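Penicillin-binding protein activator LpoA (Escherichia coli, PDB 6DR3) regulates peptidoglycan synthesis from the outer membrane by stimulating the transpeptidase activity of PBP1a, the model covering its helical amino-terminal domain. Local coordinates at residues N35-A40 / N58-E63; N144-W149 / L212-V217. All coordinates share one frame; numbering follows the deposited sequence.

Contact 1 (N35-A40 / N58-E63); sequences NWQLLA and NQLPQE
Gln37 reaches from the middle of helix 30-47 to Gln59 and Leu60, where the chain has just left helix 50-58. Its CB points toward the loop, CG stands anti to the backbone N (chi1 -176°), and the chain stays extended beyond it. Gln37 CG lies 3.7 Å from Leu60 CD2. One atom further, Gln37 CD meets Leu60 CD2 at 3.5 Å, the two side chains sliding past each other in opposite directions. Gln37 OE1 stands near Leu60 CD2 and, at 4.1 Å, Pro61 CD, while Gln37 NE2 gives a nearly straight (167°) but weak hydrogen bond of 3.3 Å to Gln59 O. The same nitrogen also bonds to Leu56 O, near the end of helix 50-58. Beside this, Leu38 CD2 touches Leu60 CD1 at 3.9 Å, the leucines crossing at about a right angle; Leu75 of helix 66-82 also packs on Leu38. This joins helix 30-47 to the turn that follows helix 50-58, in a domain built with TPR-like motifs. One buried amide thus serves two carbonyls near a helix C-terminus, Leu56 O and, more weakly, Gln59 O, where intrahelical donors run out, while a methyl of Leu60 packs against its apolar stem.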
ATOM      1  N   ASN A  35       3.323 -22.858  -6.304  1.00 24.14           N
ATOM      2  CA  ASN A  35       3.090 -21.909  -5.223  1.00 21.77           C
ATOM      3  C   ASN A  35       4.406 -21.354  -4.690  1.00 18.84           C
ATOM      4  O   ASN A  35       4.550 -20.140  -4.507  1.00 22.82           O
ATOM      5  CB  ASN A  35       2.285 -22.576  -4.107  1.00 27.88           C
ATOM      6  CG  ASN A  35       0.863 -22.894  -4.528  1.00 32.80           C
ATOM      7  OD1 ASN A  35       0.303 -22.239  -5.408  1.00 31.41           O
ATOM      8  ND2 ASN A  35       0.271 -23.903  -3.899  1.00 37.35           N
ATOM      9  N   TRP A  36       5.380 -22.231  -4.431  1.00 23.96           N
ATOM     10  CA  TRP A  36       6.698 -21.761  -4.014  1.00 23.87           C
ATOM     11  C   TRP A  36       7.312 -20.861  -5.077  1.00 26.18           C
ATOM     12  O   TRP A  36       7.951 -19.851  -4.757  1.00 19.50           O
ATOM     13  CB  TRP A  36       7.622 -22.944  -3.725  1.00 19.61           C
ATOM     14  CG  TRP A  36       7.315 -23.698  -2.455  1.00 20.46           C
ATOM     15  CD1 TRP A  36       7.061 -25.033  -2.338  1.00 24.51           C
ATOM     16  CD2 TRP A  36       7.241 -23.159  -1.127  1.00 22.14           C
ATOM     17  NE1 TRP A  36       6.834 -25.360  -1.024  1.00 27.62           N
ATOM     18  CE2 TRP A  36       6.935 -24.228  -0.260  1.00 27.13           C
ATOM     19  CE3 TRP A  36       7.401 -21.878  -0.588  1.00 19.57           C
ATOM     20  CZ2 TRP A  36       6.788 -24.057   1.115  1.00 30.30           C
ATOM     21  CZ3 TRP A  36       7.255 -21.710   0.781  1.00 24.19           C
ATOM     22  CH2 TRP A  36       6.951 -22.794   1.616  1.00 29.37           C
ATOM     23  N   GLN A  37       7.125 -21.211  -6.352  1.00 23.62           N
ATOM     24  CA  GLN A  37       7.674 -20.402  -7.434  1.00 22.44           C
ATOM     25  C   GLN A  37       7.055 -19.010  -7.446  1.00 19.04           C
ATOM     26  O   GLN A  37       7.764 -18.009  -7.603  1.00 19.88           O
ATOM     27  CB  GLN A  37       7.449 -21.106  -8.772  1.00 20.33           C
ATOM     28  CG  GLN A  37       8.063 -20.393  -9.962  1.00 17.99           C
ATOM     29  CD  GLN A  37       7.967 -21.212 -11.232  1.00 25.39           C
ATOM     30  OE1 GLN A  37       7.535 -22.364 -11.209  1.00 25.09           O
ATOM     31  NE2 GLN A  37       8.368 -20.621 -12.351  1.00 27.45           N
ATOM     32  N   LEU A  38       5.733 -18.926  -7.279  1.00 16.28           N
ATOM     33  CA  LEU A  38       5.078 -17.624  -7.208  1.00 20.34           C
ATOM     34  C   LEU A  38       5.611 -16.807  -6.039  1.00 17.79           C
ATOM     35  O   LEU A  38       5.766 -15.585  -6.145  1.00 18.57           O
ATOM     36  CB  LEU A  38       3.566 -17.805  -7.085  1.00 20.83           C
ATOM     37  CG  LEU A  38       2.839 -18.302  -8.335  1.00 21.63           C
ATOM     38  CD1 LEU A  38       1.439 -18.763  -7.976  1.00 24.81           C
ATOM     39  CD2 LEU A  38       2.788 -17.212  -9.397  1.00 20.21           C
ATOM     40  N   LEU A  39       5.895 -17.466  -4.914  1.00 19.84           N
ATOM     41  CA  LEU A  39       6.417 -16.754  -3.752  1.00 22.20           C
ATOM     42  C   LEU A  39       7.848 -16.287  -3.990  1.00 21.19           C
ATOM     43  O   LEU A  39       8.218 -15.176  -3.592  1.00 19.09           O
ATOM     44  CB  LEU A  39       6.334 -17.649  -2.518  1.00 20.06           C
ATOM     45  CG  LEU A  39       4.932 -17.760  -1.913  1.00 20.42           C
ATOM     46  CD1 LEU A  39       4.788 -19.026  -1.081  1.00 23.93           C
ATOM     47  CD2 LEU A  39       4.640 -16.531  -1.068  1.00 21.08           C
ATOM     48  N   ALA A  40       8.664 -17.119  -4.641  1.00 17.45           N
ATOM     49  CA  ALA A  40      10.020 -16.705  -4.985  1.00 18.38           C
ATOM     50  C   ALA A  40      10.005 -15.450  -5.847  1.00 16.59           C
ATOM     51  O   ALA A  40      10.791 -14.523  -5.621  1.00 17.33           O
ATOM     52  CB  ALA A  40      10.749 -17.838  -5.705  1.00 22.53           C
ATOM     53  N   ASN A  58       8.788 -15.903 -16.235  1.00 23.04           N
ATOM     54  CA  ASN A  58       8.662 -16.460 -17.577  1.00 23.46           C
ATOM     55  C   ASN A  58       8.693 -17.983 -17.580  1.00 23.84           C
ATOM     56  O   ASN A  58       8.293 -18.594 -18.578  1.00 26.88           O
ATOM     57  CB  ASN A  58       9.780 -15.929 -18.480  1.00 24.05           C
ATOM     58  CG  ASN A  58       9.653 -14.445 -18.757  1.00 30.26           C
ATOM     59  OD1 ASN A  58       8.576 -13.867 -18.617  1.00 29.16           O
ATOM     60  ND2 ASN A  58      10.755 -13.820 -19.158  1.00 32.70           N
ATOM     61  N   GLN A  59       9.160 -18.607 -16.502  1.00 22.80           N
ATOM     62  CA  GLN A  59       9.200 -20.060 -16.400  1.00 30.17           C
ATOM     63  C   GLN A  59       7.975 -20.635 -15.695  1.00 28.10           C
ATOM     64  O   GLN A  59       7.942 -21.839 -15.422  1.00 32.82           O
ATOM     65  CB  GLN A  59      10.472 -20.504 -15.673  1.00 35.48           C
ATOM     66  CG  GLN A  59      11.750 -20.235 -16.451  1.00 39.28           C
ATOM     67  CD  GLN A  59      12.981 -20.782 -15.756  1.00 40.39           C
ATOM     68  OE1 GLN A  59      12.880 -21.597 -14.838  1.00 40.62           O
ATOM     69  NE2 GLN A  59      14.154 -20.334 -16.190  1.00 43.28           N
ATOM     70  N   LEU A  60       6.978 -19.809 -15.394  1.00 24.33           N
ATOM     71  CA  LEU A  60       5.759 -20.320 -14.784  1.00 20.48           C
ATOM     72  C   LEU A  60       5.023 -21.227 -15.769  1.00 22.49           C
ATOM     73  O   LEU A  60       4.937 -20.907 -16.958  1.00 24.43           O
ATOM     74  CB  LEU A  60       4.847 -19.172 -14.360  1.00 21.41           C
ATOM     75  CG  LEU A  60       5.234 -18.444 -13.073  1.00 16.29           C
ATOM     76  CD1 LEU A  60       4.433 -17.159 -12.916  1.00 22.30           C
ATOM     77  CD2 LEU A  60       5.023 -19.350 -11.869  1.00 15.52           C
ATOM     78  N   PRO A  61       4.484 -22.358 -15.311  1.00 31.01           N
ATOM     79  CA  PRO A  61       3.698 -23.205 -16.213  1.00 34.42           C
ATOM     80  C   PRO A  61       2.490 -22.461 -16.762  1.00 33.33           C
ATOM     81  O   PRO A  61       1.990 -21.502 -16.170  1.00 28.18           O
ATOM     82  CB  PRO A  61       3.271 -24.380 -15.324  1.00 38.42           C
ATOM     83  CG  PRO A  61       4.247 -24.390 -14.204  1.00 39.27           C
ATOM     84  CD  PRO A  61       4.612 -22.958 -13.972  1.00 34.90           C
ATOM     85  N   GLN A  62       2.023 -22.922 -17.923  1.00 36.89           N
ATOM     86  CA  GLN A  62       0.821 -22.346 -18.514  1.00 42.81           C
ATOM     87  C   GLN A  62      -0.434 -22.795 -17.776  1.00 36.95           C
ATOM     88  O   GLN A  62      -1.414 -22.045 -17.712  1.00 35.36           O
ATOM     89  CB  GLN A  62       0.731 -22.725 -19.994  1.00 53.71           C
ATOM     90  CG  GLN A  62       1.849 -22.145 -20.850  1.00 67.66           C
ATOM     91  CD  GLN A  62       1.779 -22.605 -22.295  1.00 84.31           C
ATOM     92  OE1 GLN A  62       1.653 -23.798 -22.574  1.00 88.51           O
ATOM     93  NE2 GLN A  62       1.860 -21.658 -23.223  1.00 87.80           N
ATOM     94  N   GLU A  63      -0.420 -24.001 -17.206  1.00 35.17           N
ATOM     95  CA  GLU A  63      -1.582 -24.562 -16.513  1.00 36.31           C
ATOM     96  C   GLU A  63      -1.552 -24.121 -15.053  1.00 33.54           C
ATOM     97  O   GLU A  63      -1.002 -24.800 -14.188  1.00 42.85           O
ATOM     98  CB  GLU A  63      -1.594 -26.080 -16.630  1.00 45.38           C
ATOM     99  CG  GLU A  63      -2.297 -26.614 -17.869  1.00 65.62           C
ATOM    100  CD  GLU A  63      -2.204 -28.125 -17.987  1.00 83.78           C
ATOM    101  OE1 GLU A  63      -1.234 -28.708 -17.455  1.00 86.07           O
ATOM    102  OE2 GLU A  63      -3.105 -28.732 -18.606  1.00 91.48           O
TER

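Contact 2 (N144-W149 / L212-V217); sequences NIDATW and LPTQLV
Asp146, on helix 138-153, is hydrogen-bonded to Thr214 at the start of the short helix 214-217. The backbone N of Thr214 reaches Asp146 OD1 at 2.8 Å, coming from above the carboxylate plane, 40° out of it. In one of the two conformers of Thr214, OG1 also donates to Asp146 OD2 at 2.9 Å, on the syn side and closer to that plane. OD1 has a further donor in Gln142 NE2, one turn earlier on the same helix, and that amide also bonds to Leu212 O. Another bond across the contact uses the backbone: Gln215 NE2 gives a hydrogen to Asp146 O at 2.9 Å, with the carbonyl oxygen nearly in the plane of the amide. The Gln215 chain bends at chi2 (93°), which turns CD back toward helix 138-153.

The apolar contacts centre on Trp149. Leu216 CD1 sits over one face of the indole, 3.8 Å from the centroid of the Trp149 six-membered ring, a CH-pi contact, and Leu216 CD2 approaches Trp149 CZ2 at 3.6 Å. Pro213 lays CB 3.6 Å from Trp149 CB, and Pro213 CG meets Ile145 CG2, 4.0 Å away. Gln215 CB comes obliquely to CD1 of the indole. Trp182 meets Trp149 edge-to-face, and Trp175 touches both Ile145 and Pro213, both tryptophans belonging to helix 170-185.

Helix 138-153 therefore holds the chain's last short helix both by polar bonds and by an aromatic face. Pro213, at the N-cap position, has no side-chain acceptor to cap the helix, and the Asp146 carboxylate, from another helix, takes the N-H of Thr214 instead; its negative charge probably also interacts favourably with the positive N-terminal end of this single-turn helix.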
ATOM      1  N   ASN A 144       2.015   4.216   6.509  1.00 22.16           N
ATOM      2  CA  ASN A 144       0.955   4.666   5.613  1.00 22.00           C
ATOM      3  C   ASN A 144       0.380   6.005   6.064  1.00 22.58           C
ATOM      4  O   ASN A 144       0.167   6.910   5.247  1.00 17.42           O
ATOM      5  CB  ASN A 144      -0.139   3.596   5.545  1.00 23.65           C
ATOM      6  CG  ASN A 144      -1.393   4.075   4.838  1.00 26.21           C
ATOM      7  OD1 ASN A 144      -2.134   4.909   5.360  1.00 26.66           O
ATOM      8  ND2 ASN A 144      -1.646   3.536   3.652  1.00 25.11           N
ATOM      9  N   ILE A 145       0.120   6.147   7.365  1.00 20.19           N
ATOM     10  CA  ILE A 145      -0.438   7.391   7.890  1.00 18.68           C
ATOM     11  C   ILE A 145       0.508   8.557   7.621  1.00 17.44           C
ATOM     12  O   ILE A 145       0.079   9.643   7.209  1.00 16.60           O
ATOM     13  CB  ILE A 145      -0.744   7.231   9.393  1.00 23.89           C
ATOM     14  CG1 ILE A 145      -1.943   6.295   9.573  1.00 19.90           C
ATOM     15  CG2 ILE A 145      -1.011   8.584  10.059  1.00 27.41           C
ATOM     16  CD1 ILE A 145      -2.148   5.820  10.989  1.00 19.23           C
ATOM     17  N   ASP A 146       1.808   8.351   7.847  1.00 19.78           N
ATOM     18  CA  ASP A 146       2.773   9.428   7.644  1.00 22.73           C
ATOM     19  C   ASP A 146       2.888   9.817   6.179  1.00 22.87           C
ATOM     20  O   ASP A 146       3.107  10.994   5.871  1.00 23.30           O
ATOM     21  CB  ASP A 146       4.136   9.016   8.193  1.00 25.94           C
ATOM     22  CG  ASP A 146       4.143   8.906   9.701  1.00 26.10           C
ATOM     23  OD1 ASP A 146       3.162   9.350  10.336  1.00 25.86           O
ATOM     24  OD2 ASP A 146       5.128   8.375  10.258  1.00 31.15           O
ATOM     25  N   ALA A 147       2.756   8.851   5.266  1.00 24.88           N
ATOM     26  CA  ALA A 147       2.738   9.180   3.844  1.00 23.38           C
ATOM     27  C   ALA A 147       1.487   9.968   3.486  1.00 21.92           C
ATOM     28  O   ALA A 147       1.547  10.911   2.688  1.00 20.31           O
ATOM     29  CB  ALA A 147       2.831   7.905   3.008  1.00 23.10           C
ATOM     30  N   THR A 148       0.342   9.598   4.064  1.00 23.88           N
ATOM     31  CA  THR A 148      -0.875  10.373   3.854  1.00 24.34           C
ATOM     32  C   THR A 148      -0.681  11.816   4.299  1.00 28.66           C
ATOM     33  O   THR A 148      -1.122  12.749   3.619  1.00 27.71           O
ATOM     34  CB  THR A 148      -2.048   9.737   4.606  1.00 21.38           C
ATOM     35  OG1 THR A 148      -2.179   8.360   4.231  1.00 21.35           O
ATOM     36  CG2 THR A 148      -3.350  10.466   4.291  1.00 23.88           C
ATOM     37  N   TRP A 149      -0.011  12.022   5.436  1.00 30.01           N
ATOM     38  CA  TRP A 149       0.171  13.383   5.926  1.00 25.03           C
ATOM     39  C   TRP A 149       1.125  14.174   5.040  1.00 21.87           C
ATOM     40  O   TRP A 149       0.878  15.352   4.759  1.00 23.73           O
ATOM     41  CB  TRP A 149       0.680  13.383   7.365  1.00 22.75           C
ATOM     42  CG  TRP A 149       0.820  14.779   7.863  1.00 23.88           C
ATOM     43  CD1 TRP A 149       1.972  15.423   8.209  1.00 24.12           C
ATOM     44  CD2 TRP A 149      -0.236  15.731   8.023  1.00 25.20           C
ATOM     45  NE1 TRP A 149       1.695  16.714   8.592  1.00 21.87           N
ATOM     46  CE2 TRP A 149       0.345  16.926   8.487  1.00 23.95           C
ATOM     47  CE3 TRP A 149      -1.621  15.684   7.830  1.00 23.90           C
ATOM     48  CZ2 TRP A 149      -0.410  18.063   8.759  1.00 27.51           C
ATOM     49  CZ3 TRP A 149      -2.368  16.813   8.103  1.00 26.49           C
ATOM     50  CH2 TRP A 149      -1.762  17.987   8.563  1.00 28.03           C
ATOM     51  N   LEU A 212      -1.502   9.407  15.408  1.00 29.67           N
ATOM     52  CA  LEU A 212      -1.221  10.702  14.807  1.00 25.51           C
ATOM     53  C   LEU A 212      -0.022  10.605  13.866  1.00 25.42           C
ATOM     54  O   LEU A 212       0.923   9.855  14.141  1.00 28.13           O
ATOM     55  CB  LEU A 212      -0.944  11.747  15.888  1.00 27.91           C
ATOM     56  CG  LEU A 212      -2.158  12.339  16.603  1.00 29.92           C
ATOM     57  CD1 LEU A 212      -1.706  13.144  17.811  1.00 32.87           C
ATOM     58  CD2 LEU A 212      -2.969  13.210  15.653  1.00 25.34           C
ATOM     59  N   PRO A 213      -0.019  11.342  12.758  1.00 24.27           N
ATOM     60  CA  PRO A 213       1.183  11.404  11.925  1.00 26.18           C
ATOM     61  C   PRO A 213       2.396  11.791  12.760  1.00 27.81           C
ATOM     62  O   PRO A 213       2.341  12.728  13.562  1.00 24.95           O
ATOM     63  CB  PRO A 213       0.843  12.472  10.882  1.00 24.26           C
ATOM     64  CG  PRO A 213      -0.643  12.464  10.805  1.00 24.00           C
ATOM     65  CD  PRO A 213      -1.121  12.141  12.190  1.00 25.03           C
ATOM     66  N   THR A 214       3.486  11.051  12.571  0.78 25.24           N
ATOM     67  CA  THR A 214       4.720  11.331  13.297  0.78 29.31           C
ATOM     68  C   THR A 214       5.128  12.792  13.152  0.78 30.63           C
ATOM     69  O   THR A 214       5.648  13.399  14.095  0.78 32.42           O
ATOM     70  CB  THR A 214       5.831  10.408  12.793  0.78 34.20           C
ATOM     71  OG1 THR A 214       5.472   9.045  13.054  0.78 32.49           O
ATOM     72  CG2 THR A 214       7.165  10.721  13.471  0.78 40.03           C
ATOM     73  N   GLN A 215       4.896  13.373  11.974  1.00 31.94           N
ATOM     74  CA  GLN A 215       5.332  14.743  11.722  1.00 32.87           C
ATOM     75  C   GLN A 215       4.617  15.733  12.631  1.00 29.12           C
ATOM     76  O   GLN A 215       5.156  16.807  12.921  1.00 32.75           O
ATOM     77  CB  GLN A 215       5.099  15.105  10.254  1.00 34.48           C
ATOM     78  CG  GLN A 215       5.742  14.143   9.259  1.00 38.27           C
ATOM     79  CD  GLN A 215       4.801  13.034   8.817  1.00 38.01           C
ATOM     80  OE1 GLN A 215       4.050  12.480   9.621  1.00 30.73           O
ATOM     81  NE2 GLN A 215       4.832  12.711   7.527  1.00 34.96           N
ATOM     82  N   LEU A 216       3.412  15.396  13.090  1.00 30.14           N
ATOM     83  CA  LEU A 216       2.651  16.286  13.958  1.00 37.23           C
ATOM     84  C   LEU A 216       2.915  16.048  15.438  1.00 45.28           C
ATOM     85  O   LEU A 216       2.621  16.929  16.254  1.00 46.11           O
ATOM     86  CB  LEU A 216       1.151  16.134  13.680  1.00 32.15           C
ATOM     87  CG  LEU A 216       0.705  16.549  12.275  1.00 25.65           C
ATOM     88  CD1 LEU A 216      -0.762  16.215  12.048  1.00 24.24           C
ATOM     89  CD2 LEU A 216       0.959  18.033  12.045  1.00 27.92           C
ATOM     90  N   VAL A 217       3.459  14.890  15.805  1.00 44.89           N
ATOM     91  CA  VAL A 217       3.804  14.615  17.197  1.00 48.97           C
ATOM     92  C   VAL A 217       5.203  15.118  17.526  1.00 55.83           C
ATOM     93  O   VAL A 217       5.410  15.800  18.533  1.00 50.96           O
ATOM     94  CB  VAL A 217       3.667  13.104  17.483  1.00 49.78           C
ATOM     95  CG1 VAL A 217       4.085  12.778  18.915  1.00 52.87           C
ATOM     96  CG2 VAL A 217       2.240  12.641  17.230  1.00 47.14           C
TER

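How the contacts relate
The two contacts lie on opposite sides of the chain's centre, 38 Å apart between centres and about 22 Å between nearest atoms, and they share no helix. Contact 1 closes before contact 2 opens. It joins helix 30-47 to the loop between helices 50-58 and 66-82, across only 17 intervening residues, and so ties neighbours in sequence. Contact 2 spans 62 residues, bringing helix 214-217, close to the C-terminus, back to helix 138-153. Both belong to the all-helical amino-terminal domain of LpoA with its TPR-like motifs: the first is local, within the early helices, and the second fastens the chain's end to the later ones.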